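Local atomic coordinates of high-affinity zinc uptake system protein znuA (Streptococcus suis, PDB entry 3MFQ), a protein that binds zinc in a four-residue site and probably serves as the solute-binding component of a metal-uptake ABC transporter. Residues A[58-63]-A[79-84]; A[62-67]-A[99-104]; A[89-94]-A[172-177]. One frame throughout, in Å; residues are numbered along the deposited sequence.

Contact 1: residues A[58-63]-A[79-84]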
ATOM      1  N   LEU A  58       6.264  16.402  14.966  1.00 48.75           N
ATOM      2  CA  LEU A  58       5.274  15.338  14.862  1.00 47.97           C
ATOM      3  C   LEU A  58       5.789  14.264  13.915  1.00 44.00           C
ATOM      4  O   LEU A  58       6.286  14.570  12.836  1.00 45.36           O
ATOM      5  CB  LEU A  58       3.943  15.890  14.341  1.00 46.48           C
ATOM      6  CG  LEU A  58       2.859  14.875  13.969  1.00 39.27           C
ATOM      7  CD1 LEU A  58       2.406  14.104  15.197  1.00 41.46           C
ATOM      8  CD2 LEU A  58       1.675  15.556  13.300  1.00 35.43           C
ATOM      9  N   VAL A  59       5.672  13.007  14.322  1.00 49.27           N
ATOM     10  CA  VAL A  59       6.071  11.899  13.464  1.00 54.43           C
ATOM     11  C   VAL A  59       4.871  11.006  13.155  1.00 53.83           C
ATOM     12  O   VAL A  59       4.182  10.552  14.066  1.00 55.54           O
ATOM     13  CB  VAL A  59       7.198  11.061  14.105  1.00 59.22           C
ATOM     14  CG1 VAL A  59       7.493   9.826  13.265  1.00 54.26           C
ATOM     15  CG2 VAL A  59       8.454  11.904  14.282  1.00 56.81           C
ATOM     16  N   LEU A  60       4.621  10.764  11.872  1.00 49.22           N
ATOM     17  CA  LEU A  60       3.490   9.936  11.456  1.00 46.84           C
ATOM     18  C   LEU A  60       3.941   8.710  10.667  1.00 49.04           C
ATOM     19  O   LEU A  60       4.797   8.809   9.786  1.00 49.91           O
ATOM     20  CB  LEU A  60       2.497  10.752  10.627  1.00 42.68           C
ATOM     21  CG  LEU A  60       1.606  11.730  11.394  1.00 41.59           C
ATOM     22  CD1 LEU A  60       0.850  12.632  10.434  1.00 39.49           C
ATOM     23  CD2 LEU A  60       0.645  10.975  12.299  1.00 40.89           C
ATOM     24  N   TYR A  61       3.360   7.557  10.991  1.00 52.45           N
ATOM     25  CA  TYR A  61       3.689   6.314  10.302  1.00 51.82           C
ATOM     26  C   TYR A  61       2.493   5.367  10.239  1.00 51.91           C
ATOM     27  O   TYR A  61       1.492   5.567  10.929  1.00 49.82           O
ATOM     28  CB  TYR A  61       4.882   5.623  10.966  1.00 51.12           C
ATOM     29  CG  TYR A  61       4.598   5.082  12.350  1.00 53.02           C
ATOM     30  CD1 TYR A  61       4.389   5.938  13.424  1.00 53.31           C
ATOM     31  CD2 TYR A  61       4.550   3.715  12.586  1.00 54.26           C
ATOM     32  CE1 TYR A  61       4.134   5.446  14.691  1.00 53.85           C
ATOM     33  CE2 TYR A  61       4.295   3.215  13.850  1.00 53.43           C
ATOM     34  CZ  TYR A  61       4.088   4.084  14.898  1.00 55.08           C
ATOM     35  OH  TYR A  61       3.833   3.586  16.156  1.00 52.80           O
ATOM     36  N   HIS A  62       2.607   4.338   9.406  1.00 48.74           N
ATOM     37  CA  HIS A  62       1.539   3.361   9.226  1.00 44.79           C
ATOM     38  C   HIS A  62       1.330   2.524  10.479  1.00 49.28           C
ATOM     39  O   HIS A  62       0.262   2.550  11.089  1.00 51.07           O
ATOM     40  CB  HIS A  62       1.864   2.433   8.054  1.00 44.87           C
ATOM     41  CG  HIS A  62       1.913   3.121   6.728  1.00 45.58           C
ATOM     42  ND1 HIS A  62       2.710   4.220   6.489  1.00 46.25           N
ATOM     43  CD2 HIS A  62       1.278   2.857   5.561  1.00 43.35           C
ATOM     44  CE1 HIS A  62       2.553   4.611   5.237  1.00 45.05           C
ATOM     45  NE2 HIS A  62       1.691   3.799   4.652  1.00 44.04           N
ATOM     46  N   GLY A  63       2.360   1.775  10.856  1.00 50.80           N
ATOM     47  CA  GLY A  63       2.255   0.834  11.953  1.00 49.54           C
ATOM     48  C   GLY A  63       2.121  -0.578  11.418  1.00 55.27           C
ATOM     49  O   GLY A  63       2.495  -0.849  10.276  1.00 56.01           O
ATOM     50  N   VAL A  79       3.278   8.641  15.849  1.00 48.30           N
ATOM     51  CA  VAL A  79       1.876   8.250  15.936  1.00 42.10           C
ATOM     52  C   VAL A  79       1.479   7.425  14.719  1.00 41.14           C
ATOM     53  O   VAL A  79       1.556   7.898  13.587  1.00 41.73           O
ATOM     54  CB  VAL A  79       0.956   9.481  15.995  1.00 39.31           C
ATOM     55  CG1 VAL A  79      -0.501   9.063  15.836  1.00 38.92           C
ATOM     56  CG2 VAL A  79       1.169  10.242  17.290  1.00 40.76           C
ATOM     57  N   ALA A  80       1.063   6.189  14.957  1.00 46.69           N
ATOM     58  CA  ALA A  80       0.595   5.332  13.880  1.00 44.99           C
ATOM     59  C   ALA A  80      -0.805   5.764  13.476  1.00 41.35           C
ATOM     60  O   ALA A  80      -1.694   5.887  14.319  1.00 44.69           O
ATOM     61  CB  ALA A  80       0.601   3.878  14.317  1.00 44.44           C
ATOM     62  N   VAL A  81      -0.997   6.009  12.187  1.00 30.55           N
ATOM     63  CA  VAL A  81      -2.290   6.457  11.692  1.00 31.53           C
ATOM     64  C   VAL A  81      -3.317   5.339  11.791  1.00 32.20           C
ATOM     65  O   VAL A  81      -4.494   5.536  11.501  1.00 33.73           O
ATOM     66  CB  VAL A  81      -2.195   6.932  10.239  1.00 31.49           C
ATOM     67  CG1 VAL A  81      -1.345   8.187  10.157  1.00 35.46           C
ATOM     68  CG2 VAL A  81      -1.616   5.836   9.365  1.00 32.69           C
ATOM     69  N   SER A  82      -2.860   4.167  12.215  1.00 42.85           N
ATOM     70  CA  SER A  82      -3.724   3.005  12.358  1.00 45.46           C
ATOM     71  C   SER A  82      -4.010   2.709  13.827  1.00 46.03           C
ATOM     72  O   SER A  82      -4.345   1.583  14.187  1.00 49.61           O
ATOM     73  CB  SER A  82      -3.068   1.785  11.711  1.00 43.59           C
ATOM     74  OG  SER A  82      -1.851   1.462  12.364  1.00 42.82           O
ATOM     75  N   LYS A  83      -3.875   3.720  14.674  1.00 38.87           N
ATOM     76  CA  LYS A  83      -4.041   3.523  16.107  1.00 41.85           C
ATOM     77  C   LYS A  83      -5.485   3.209  16.487  1.00 43.71           C
ATOM     78  O   LYS A  83      -5.743   2.606  17.528  1.00 41.43           O
ATOM     79  CB  LYS A  83      -3.539   4.749  16.874  1.00 40.88           C
ATOM     80  CG  LYS A  83      -4.034   6.065  16.320  1.00 38.03           C
ATOM     81  CD  LYS A  83      -3.615   7.218  17.208  1.00 40.88           C
ATOM     82  CE  LYS A  83      -4.239   7.097  18.589  1.00 41.80           C
ATOM     83  NZ  LYS A  83      -3.963   8.300  19.421  1.00 45.62           N
ATOM     84  N   ASN A  84      -6.421   3.611  15.633  1.00 77.58           N
ATOM     85  CA  ASN A  84      -7.842   3.427  15.919  1.00 77.91           C
ATOM     86  C   ASN A  84      -8.422   2.112  15.413  1.00 76.87           C
ATOM     87  O   ASN A  84      -9.518   1.717  15.811  1.00 79.55           O
ATOM     88  CB  ASN A  84      -8.663   4.592  15.369  1.00 76.62           C
ATOM     89  CG  ASN A  84      -8.889   5.675  16.396  1.00 81.70           C
ATOM     90  OD1 ASN A  84      -8.116   5.821  17.344  1.00 83.62           O
ATOM     91  ND2 ASN A  84      -9.955   6.444  16.216  1.00 84.09           N
TER

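Contact 2: residues A[62-67]-A[99-104]. With ZN (zinc ion), chain D.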
ATOM      1  N   HIS A  62       2.607   4.338   9.406  1.00 48.74           N
ATOM      2  CA  HIS A  62       1.539   3.361   9.226  1.00 44.79           C
ATOM      3  C   HIS A  62       1.330   2.524  10.479  1.00 49.28           C
ATOM      4  O   HIS A  62       0.262   2.550  11.089  1.00 51.07           O
ATOM      5  CB  HIS A  62       1.864   2.433   8.054  1.00 44.87           C
ATOM      6  CG  HIS A  62       1.913   3.121   6.728  1.00 45.58           C
ATOM      7  ND1 HIS A  62       2.710   4.220   6.489  1.00 46.25           N
ATOM      8  CD2 HIS A  62       1.278   2.857   5.561  1.00 43.35           C
ATOM      9  CE1 HIS A  62       2.553   4.611   5.237  1.00 45.05           C
ATOM     10  NE2 HIS A  62       1.691   3.799   4.652  1.00 44.04           N
ATOM     11  N   GLY A  63       2.360   1.775  10.856  1.00 50.80           N
ATOM     12  CA  GLY A  63       2.255   0.834  11.953  1.00 49.54           C
ATOM     13  C   GLY A  63       2.121  -0.578  11.418  1.00 55.27           C
ATOM     14  O   GLY A  63       2.495  -0.849  10.276  1.00 56.01           O
ATOM     15  N   LEU A  64       1.588  -1.477  12.240  1.00 57.55           N
ATOM     16  CA  LEU A  64       1.387  -2.864  11.834  1.00 53.37           C
ATOM     17  C   LEU A  64       2.683  -3.481  11.317  1.00 55.02           C
ATOM     18  O   LEU A  64       2.660  -4.398  10.496  1.00 56.68           O
ATOM     19  CB  LEU A  64       0.301  -2.955  10.760  1.00 49.24           C
ATOM     20  CG  LEU A  64      -0.992  -2.191  11.042  1.00 51.56           C
ATOM     21  CD1 LEU A  64      -2.026  -2.481   9.968  1.00 48.98           C
ATOM     22  CD2 LEU A  64      -1.536  -2.538  12.420  1.00 53.60           C
ATOM     23  N   HIS A  65       3.811  -2.969  11.800  1.00 45.39           N
ATOM     24  CA  HIS A  65       5.121  -3.477  11.407  1.00 46.15           C
ATOM     25  C   HIS A  65       5.386  -3.286   9.916  1.00 47.24           C
ATOM     26  O   HIS A  65       6.244  -3.956   9.340  1.00 51.19           O
ATOM     27  CB  HIS A  65       5.260  -4.958  11.775  1.00 49.50           C
ATOM     28  CG  HIS A  65       5.235  -5.227  13.247  1.00 47.74           C
ATOM     29  ND1 HIS A  65       4.651  -4.361  14.154  1.00 51.47           N
ATOM     30  CD2 HIS A  65       5.705  -6.263  13.972  1.00 48.92           C
ATOM     31  CE1 HIS A  65       4.773  -4.856  15.368  1.00 51.91           C
ATOM     32  NE2 HIS A  65       5.409  -6.013  15.292  1.00 53.69           N
ATOM     33  N   PHE A  66       4.648  -2.374   9.292  1.00 51.63           N
ATOM     34  CA  PHE A  66       4.855  -2.080   7.878  1.00 54.19           C
ATOM     35  C   PHE A  66       6.298  -1.646   7.631  1.00 57.99           C
ATOM     36  O   PHE A  66       6.998  -2.222   6.797  1.00 57.46           O
ATOM     37  CB  PHE A  66       3.870  -1.013   7.391  1.00 51.43           C
ATOM     38  CG  PHE A  66       4.106  -0.566   5.974  1.00 52.88           C
ATOM     39  CD1 PHE A  66       4.456  -1.479   4.991  1.00 54.65           C
ATOM     40  CD2 PHE A  66       3.966   0.767   5.623  1.00 52.14           C
ATOM     41  CE1 PHE A  66       4.671  -1.069   3.685  1.00 54.61           C
ATOM     42  CE2 PHE A  66       4.179   1.183   4.320  1.00 52.36           C
ATOM     43  CZ  PHE A  66       4.531   0.264   3.350  1.00 53.88           C
ATOM     44  N   GLU A  67       6.739  -0.632   8.370  1.00 59.89           N
ATOM     45  CA  GLU A  67       8.118  -0.174   8.291  1.00 55.85           C
ATOM     46  C   GLU A  67       9.081  -1.309   8.627  1.00 60.97           C
ATOM     47  O   GLU A  67      10.245  -1.275   8.243  1.00 63.14           O
ATOM     48  CB  GLU A  67       8.346   1.027   9.209  1.00 53.02           C
ATOM     49  CG  GLU A  67       7.768   2.334   8.678  1.00 54.89           C
ATOM     50  CD  GLU A  67       6.297   2.509   9.003  1.00 54.99           C
ATOM     51  OE1 GLU A  67       5.692   1.566   9.550  1.00 56.98           O
ATOM     52  OE2 GLU A  67       5.748   3.594   8.718  1.00 52.27           O
ATOM     53  N   GLU A  99       0.145 -14.863  15.062  1.00 64.38           N
ATOM     54  CA  GLU A  99      -0.971 -14.393  14.252  1.00 58.62           C
ATOM     55  C   GLU A  99      -0.526 -13.046  13.712  1.00 56.85           C
ATOM     56  O   GLU A  99      -0.634 -12.023  14.389  1.00 55.15           O
ATOM     57  CB  GLU A  99      -2.232 -14.241  15.102  1.00 57.17           C
ATOM     58  CG  GLU A  99      -3.256 -15.344  14.895  1.00 57.86           C
ATOM     59  CD  GLU A  99      -4.683 -14.835  14.963  1.00 62.57           C
ATOM     60  OE1 GLU A  99      -5.603 -15.662  15.127  1.00 64.25           O
ATOM     61  OE2 GLU A  99      -4.883 -13.607  14.852  1.00 58.29           O
ATOM     62  N   ILE A 100      -0.001 -13.058  12.494  1.00 62.13           N
ATOM     63  CA  ILE A 100       0.812 -11.965  11.982  1.00 60.29           C
ATOM     64  C   ILE A 100      -0.227 -11.077  11.302  1.00 58.80           C
ATOM     65  O   ILE A 100      -1.120 -11.571  10.616  1.00 63.77           O
ATOM     66  CB  ILE A 100       1.928 -12.342  10.989  1.00 62.42           C
ATOM     67  CG1 ILE A 100       3.107 -12.958  11.741  1.00 67.10           C
ATOM     68  CG2 ILE A 100       2.387 -11.130  10.196  1.00 63.90           C
ATOM     69  CD1 ILE A 100       3.599 -12.107  12.894  1.00 65.25           C
ATOM     70  N   VAL A 101      -0.108  -9.768  11.501  1.00 49.22           N
ATOM     71  CA  VAL A 101      -1.041  -8.811  10.913  1.00 45.07           C
ATOM     72  C   VAL A 101      -0.595  -8.363   9.522  1.00 44.53           C
ATOM     73  O   VAL A 101       0.597  -8.197   9.264  1.00 46.19           O
ATOM     74  CB  VAL A 101      -1.219  -7.571  11.818  1.00 44.21           C
ATOM     75  CG1 VAL A 101       0.115  -6.878  12.043  1.00 44.14           C
ATOM     76  CG2 VAL A 101      -2.230  -6.609  11.218  1.00 41.87           C
ATOM     77  N   ASP A 102      -1.562  -8.177   8.628  1.00 69.72           N
ATOM     78  CA  ASP A 102      -1.299  -7.661   7.289  1.00 69.15           C
ATOM     79  C   ASP A 102      -1.332  -6.133   7.319  1.00 67.77           C
ATOM     80  O   ASP A 102      -2.363  -5.535   7.622  1.00 68.66           O
ATOM     81  CB  ASP A 102      -2.331  -8.208   6.299  1.00 67.00           C
ATOM     82  CG  ASP A 102      -2.057  -7.784   4.868  1.00 70.57           C
ATOM     83  OD1 ASP A 102      -1.265  -6.843   4.663  1.00 72.41           O
ATOM     84  OD2 ASP A 102      -2.638  -8.392   3.942  1.00 70.68           O
ATOM     85  N   PRO A 103      -0.193  -5.499   7.003  1.00 43.95           N
ATOM     86  CA  PRO A 103      -0.032  -4.044   7.117  1.00 42.44           C
ATOM     87  C   PRO A 103      -0.677  -3.251   5.981  1.00 42.43           C
ATOM     88  O   PRO A 103      -0.875  -2.046   6.126  1.00 42.45           O
ATOM     89  CB  PRO A 103       1.487  -3.864   7.071  1.00 42.50           C
ATOM     90  CG  PRO A 103       1.973  -5.018   6.266  1.00 43.05           C
ATOM     91  CD  PRO A 103       1.048  -6.163   6.568  1.00 42.50           C
ATOM     92  N   HIS A 104      -1.001  -3.914   4.876  1.00 42.15           N
ATOM     93  CA  HIS A 104      -1.488  -3.227   3.685  1.00 41.47           C
ATOM     94  C   HIS A 104      -2.948  -2.803   3.807  1.00 42.32           C
ATOM     95  O   HIS A 104      -3.776  -3.169   2.976  1.00 44.63           O
ATOM     96  CB  HIS A 104      -1.310  -4.117   2.456  1.00 41.57           C
ATOM     97  CG  HIS A 104       0.061  -4.704   2.333  1.00 43.35           C
ATOM     98  ND1 HIS A 104       0.371  -5.967   2.786  1.00 44.01           N
ATOM     99  CD2 HIS A 104       1.203  -4.199   1.815  1.00 44.76           C
ATOM    100  CE1 HIS A 104       1.645  -6.219   2.548  1.00 46.63           C
ATOM    101  NE2 HIS A 104       2.174  -5.160   1.959  1.00 43.73           N
TER
HETATM  102 ZN    ZN D 401       4.152  -5.098   1.070  1.00 48.28          ZN
HETATM  103  O   HOH W   1       3.436  -7.603  10.001  1.00 28.20           O

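Contact 3: residues A[89-94]-A[172-177]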
ATOM      1  N   ASP A  89     -10.999  -5.331  11.943  1.00 39.91           N
ATOM      2  CA  ASP A  89     -10.532  -4.589  10.779  1.00 40.76           C
ATOM      3  C   ASP A  89      -9.294  -5.258  10.209  1.00 40.42           C
ATOM      4  O   ASP A  89      -9.020  -5.177   9.013  1.00 39.71           O
ATOM      5  CB  ASP A  89     -10.188  -3.149  11.156  1.00 39.42           C
ATOM      6  CG  ASP A  89     -11.396  -2.354  11.591  1.00 44.32           C
ATOM      7  OD1 ASP A  89     -12.531  -2.851  11.435  1.00 46.44           O
ATOM      8  OD2 ASP A  89     -11.205  -1.225  12.088  1.00 47.65           O
ATOM      9  N   LEU A  90      -8.547  -5.922  11.081  1.00 40.84           N
ATOM     10  CA  LEU A  90      -7.248  -6.459  10.710  1.00 42.68           C
ATOM     11  C   LEU A  90      -7.351  -7.689   9.831  1.00 43.79           C
ATOM     12  O   LEU A  90      -8.286  -8.476   9.950  1.00 47.35           O
ATOM     13  CB  LEU A  90      -6.431  -6.788  11.960  1.00 44.07           C
ATOM     14  CG  LEU A  90      -5.616  -5.640  12.559  1.00 45.53           C
ATOM     15  CD1 LEU A  90      -6.399  -4.334  12.545  1.00 42.07           C
ATOM     16  CD2 LEU A  90      -5.170  -5.990  13.968  1.00 43.01           C
ATOM     17  N   ASN A  91      -6.383  -7.831   8.936  1.00 50.64           N
ATOM     18  CA  ASN A  91      -6.196  -9.056   8.179  1.00 52.57           C
ATOM     19  C   ASN A  91      -5.038  -9.802   8.821  1.00 56.56           C
ATOM     20  O   ASN A  91      -3.996  -9.212   9.096  1.00 57.56           O
ATOM     21  CB  ASN A  91      -5.865  -8.738   6.723  1.00 54.76           C
ATOM     22  CG  ASN A  91      -6.916  -9.247   5.760  1.00 55.89           C
ATOM     23  OD1 ASN A  91      -6.643 -10.110   4.925  1.00 64.84           O
ATOM     24  ND2 ASN A  91      -8.128  -8.714   5.868  1.00 50.63           N
ATOM     25  N   THR A  92      -5.211 -11.094   9.068  1.00 47.35           N
ATOM     26  CA  THR A  92      -4.182 -11.853   9.768  1.00 49.94           C
ATOM     27  C   THR A  92      -3.852 -13.177   9.089  1.00 56.46           C
ATOM     28  O   THR A  92      -4.743 -13.958   8.760  1.00 65.72           O
ATOM     29  CB  THR A  92      -4.581 -12.111  11.228  1.00 52.60           C
ATOM     30  OG1 THR A  92      -4.681 -10.863  11.924  1.00 45.66           O
ATOM     31  CG2 THR A  92      -3.546 -12.982  11.910  1.00 57.62           C
ATOM     32  N   MET A  93      -2.562 -13.421   8.880  1.00 50.62           N
ATOM     33  CA  MET A  93      -2.109 -14.681   8.305  1.00 66.54           C
ATOM     34  C   MET A  93      -1.238 -15.429   9.309  1.00 66.17           C
ATOM     35  O   MET A  93      -1.212 -15.093  10.494  1.00 59.39           O
ATOM     36  CB  MET A  93      -1.337 -14.439   7.004  1.00 67.99           C
ATOM     37  CG  MET A  93      -1.560 -15.505   5.932  1.00 77.24           C
ATOM     38  SD  MET A  93      -3.087 -15.268   4.989  1.00 81.22           S
ATOM     39  CE  MET A  93      -3.146 -16.784   4.034  1.00 67.53           C
ATOM     40  N   ASP A  94      -0.525 -16.441   8.831  1.00 70.29           N
ATOM     41  CA  ASP A  94       0.327 -17.256   9.689  1.00 74.79           C
ATOM     42  C   ASP A  94       1.774 -17.247   9.207  1.00 86.03           C
ATOM     43  O   ASP A  94       2.036 -17.131   8.010  1.00 90.54           O
ATOM     44  CB  ASP A  94      -0.201 -18.692   9.753  1.00 75.34           C
ATOM     45  CG  ASP A  94      -0.467 -19.282   8.376  1.00 74.40           C
ATOM     46  OD1 ASP A  94      -0.862 -20.465   8.302  1.00 75.18           O
ATOM     47  OD2 ASP A  94      -0.286 -18.570   7.367  1.00 67.07           O
ATOM     48  N   ALA A 172      -0.136  -8.305  -0.723  1.00 47.93           N
ATOM     49  CA  ALA A 172      -0.278  -6.900  -0.363  1.00 47.52           C
ATOM     50  C   ALA A 172      -1.645  -6.338  -0.733  1.00 47.49           C
ATOM     51  O   ALA A 172      -1.896  -5.147  -0.559  1.00 47.11           O
ATOM     52  CB  ALA A 172       0.825  -6.077  -1.009  1.00 46.05           C
ATOM     53  N   PHE A 173      -2.524  -7.193  -1.245  1.00 42.15           N
ATOM     54  CA  PHE A 173      -3.833  -6.746  -1.701  1.00 37.45           C
ATOM     55  C   PHE A 173      -4.973  -7.515  -1.045  1.00 41.66           C
ATOM     56  O   PHE A 173      -6.069  -7.600  -1.599  1.00 43.94           O
ATOM     57  CB  PHE A 173      -3.936  -6.862  -3.220  1.00 39.54           C
ATOM     58  CG  PHE A 173      -2.933  -6.024  -3.963  1.00 40.45           C
ATOM     59  CD1 PHE A 173      -1.704  -6.549  -4.325  1.00 42.47           C
ATOM     60  CD2 PHE A 173      -3.218  -4.711  -4.301  1.00 39.12           C
ATOM     61  CE1 PHE A 173      -0.779  -5.781  -5.009  1.00 41.49           C
ATOM     62  CE2 PHE A 173      -2.297  -3.938  -4.986  1.00 37.47           C
ATOM     63  CZ  PHE A 173      -1.076  -4.474  -5.338  1.00 36.70           C
ATOM     64  N   ASN A 174      -4.711  -8.074   0.131  1.00 46.90           N
ATOM     65  CA  ASN A 174      -5.742  -8.783   0.881  1.00 45.01           C
ATOM     66  C   ASN A 174      -6.891  -7.862   1.245  1.00 43.34           C
ATOM     67  O   ASN A 174      -8.056  -8.248   1.175  1.00 45.69           O
ATOM     68  CB  ASN A 174      -5.161  -9.401   2.150  1.00 49.37           C
ATOM     69  CG  ASN A 174      -4.424 -10.694   1.881  1.00 53.70           C
ATOM     70  OD1 ASN A 174      -4.835 -11.488   1.037  1.00 53.69           O
ATOM     71  ND2 ASN A 174      -3.334 -10.916   2.605  1.00 56.81           N
ATOM     72  N   TYR A 175      -6.555  -6.642   1.643  1.00 46.06           N
ATOM     73  CA  TYR A 175      -7.568  -5.660   1.991  1.00 49.04           C
ATOM     74  C   TYR A 175      -8.324  -5.227   0.740  1.00 50.90           C
ATOM     75  O   TYR A 175      -9.517  -4.929   0.793  1.00 52.57           O
ATOM     76  CB  TYR A 175      -6.932  -4.457   2.684  1.00 47.31           C
ATOM     77  CG  TYR A 175      -6.403  -4.766   4.068  1.00 48.20           C
ATOM     78  CD1 TYR A 175      -7.196  -4.579   5.193  1.00 47.49           C
ATOM     79  CD2 TYR A 175      -5.114  -5.251   4.249  1.00 49.35           C
ATOM     80  CE1 TYR A 175      -6.718  -4.861   6.460  1.00 50.53           C
ATOM     81  CE2 TYR A 175      -4.627  -5.533   5.513  1.00 51.43           C
ATOM     82  CZ  TYR A 175      -5.434  -5.337   6.614  1.00 50.25           C
ATOM     83  OH  TYR A 175      -4.958  -5.618   7.873  1.00 48.63           O
ATOM     84  N   PHE A 176      -7.620  -5.203  -0.385  1.00 53.95           N
ATOM     85  CA  PHE A 176      -8.229  -4.847  -1.654  1.00 51.81           C
ATOM     86  C   PHE A 176      -9.214  -5.922  -2.084  1.00 54.02           C
ATOM     87  O   PHE A 176     -10.387  -5.646  -2.332  1.00 57.44           O
ATOM     88  CB  PHE A 176      -7.161  -4.666  -2.729  1.00 52.22           C
ATOM     89  CG  PHE A 176      -7.722  -4.473  -4.105  1.00 53.54           C
ATOM     90  CD1 PHE A 176      -8.054  -3.210  -4.561  1.00 52.98           C
ATOM     91  CD2 PHE A 176      -7.930  -5.556  -4.939  1.00 54.24           C
ATOM     92  CE1 PHE A 176      -8.576  -3.030  -5.823  1.00 54.38           C
ATOM     93  CE2 PHE A 176      -8.452  -5.382  -6.203  1.00 54.44           C
ATOM     94  CZ  PHE A 176      -8.776  -4.117  -6.646  1.00 58.52           C
ATOM     95  N   ALA A 177      -8.722  -7.152  -2.170  1.00 50.26           N
ATOM     96  CA  ALA A 177      -9.540  -8.284  -2.579  1.00 52.46           C
ATOM     97  C   ALA A 177     -10.780  -8.408  -1.705  1.00 52.93           C
ATOM     98  O   ALA A 177     -11.873  -8.689  -2.195  1.00 55.31           O
ATOM     99  CB  ALA A 177      -8.726  -9.563  -2.523  1.00 50.58           C
TER

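Contact 1: residues A[58-63]-A[79-84]
Three backbone hydrogen bonds and one from a side chain fasten residues 58-63 to residues 79-84. V79 N donates to V59 O at 2.8 Å, lying in the plane of that carbonyl, and Y61 N returns a longer bond to V79 O, this time from above the carbonyl plane. V81 N then reaches Y61 O nearly along the C=O axis, the C=O...N angle being 172°. With L60 bridged to V79 and Y61 to A80, this is the ladder of two parallel strands. Beyond the last bridge the S82 hydroxyl continues the pairing: OG, set between its own backbone N and carbonyl carbon, donates to H62 O at 2.7 Å in the carbonyl plane. It does so from the type I turn A80-K83, in which the chain leaves the strand.

Side chains pack on both faces of the ladder. On one, L60 and V79 lie side by side, and CD2 of L60 touches both V79 CB and V81 CG1, each at 4.0 Å. On the other, the Y61 ring, held in the crowded position between N and C (chi1 68°), lies across the edge strand. The A80 methyl sits over its face as a CH-pi contact, CB 3.9 Å from the centroid and 24° off the normal. Helix 14-24 covers the leucine side through V20 on L60, while L74 and E75 of helix 71-77 pack against Y61.

Strand 58-61, helix 71-77 and strand 79-80 together form a beta-alpha-beta unit. The contact adds 79-80, one of the two outermost strands, beside 58-61 in a parallel sheet of order 29-32, 8-11, 58-61, 79-80, in keeping with the alpha/beta lobes of the ZnuA/TroA family of metal-binding proteins.

Contact 2: residues A[62-67]-A[99-104]
L64 and P103 face each other, their CA atoms 5.1 Å apart and both side chains starting out toward the opposite segment. L64 CB lies 4.0 Å from P103 CB, and its CD1 branch runs on to P103 CA and the carbonyl oxygen of D102. V101 adds its CG1, in the crowded position between N and C (chi1 59°), which touches L64 CB and L64 O. F66 comes to the proline through CB, 3.7 Å from P103 CB; its CG is anti to the backbone N (chi1 175°). The type I' turn G63-F66, closed by F66 N to G63 O, presents L64 and F66 to the same proline. Water 1 bridges the backbones, donating to V101 O and weakly to L64 O.

This apolar packing backs the zinc site of the binding protein, whose ligands are H41, H104, H170 and D254. H104 NE2 binds the ion at 2.2 Å. Behind it, D102 OD1 receives H104 ND1 at 2.6 Å through its syn lone pair, in a His-carboxylate pair that fixes ring rotation and may make NE2 a stronger electron donor to the zinc. H104 N meets OD1 from above the carboxylate plane, completing an Asx turn.

Contact 3: residues A[89-94]-A[172-177]
D89 begins a segment that leads into strand 92-93, one arm of the small antiparallel sheet with strand 100-101, and the contact sets this segment against the first turn of helix 174-179. The carbonyl oxygen of D89 lies near the plane of the Y175 ring, at its edge, 3.5 Å from CE1. L90 contributes mainly backbone, its carbonyl carbon passing 3.7 Å from Y175 OH while its side chain starts out away from the helix.

N91 carries most of the contact. Its N donates to Y175 OH at 2.8 Å with an N-H...O angle of 158°, and the same phenol oxygen is hydrogen-bonded to D102 O, so two backbone groups hold the ring tip. N91 and Y175 reach toward each other tip to tip, with N91 CB 3.4 Å from Y175 CZ. Amide and ring planes stand 45° apart, and ND2 is 4.1 Å above the ring plane, offset toward the rim. The amide of N174 has its own partner, ND2 bonding D102 OD2. The N174 and N91 side chains cross obliquely, their amide planes 23° apart, and N91 OD1 rests 3.2 Å from N174 CB.

In the fold
Contacts 1 and 2 are both buried, and their first segments overlap at H62 and G63; contact 3 is a surface contact, most of its touching residues only partly buried. Chemistry follows place. Contact 1 is a sheet-edge pairing governed by backbone hydrogen bonds, whereas contact 2 joins the loop 62-67 to strand 100-101 and the residues after it by apolar packing, with one water between the backbones. Contact 3 depends on a phenol and an asparagine. D102 belongs to contact 2 but bonds to residues of contact 3 through both backbone and carboxylate. Strands 92-93 and 100-101 also pair there. Contact 1 does not touch contact 3, their centres lying about 18 Å apart, but it adjoins contact 2.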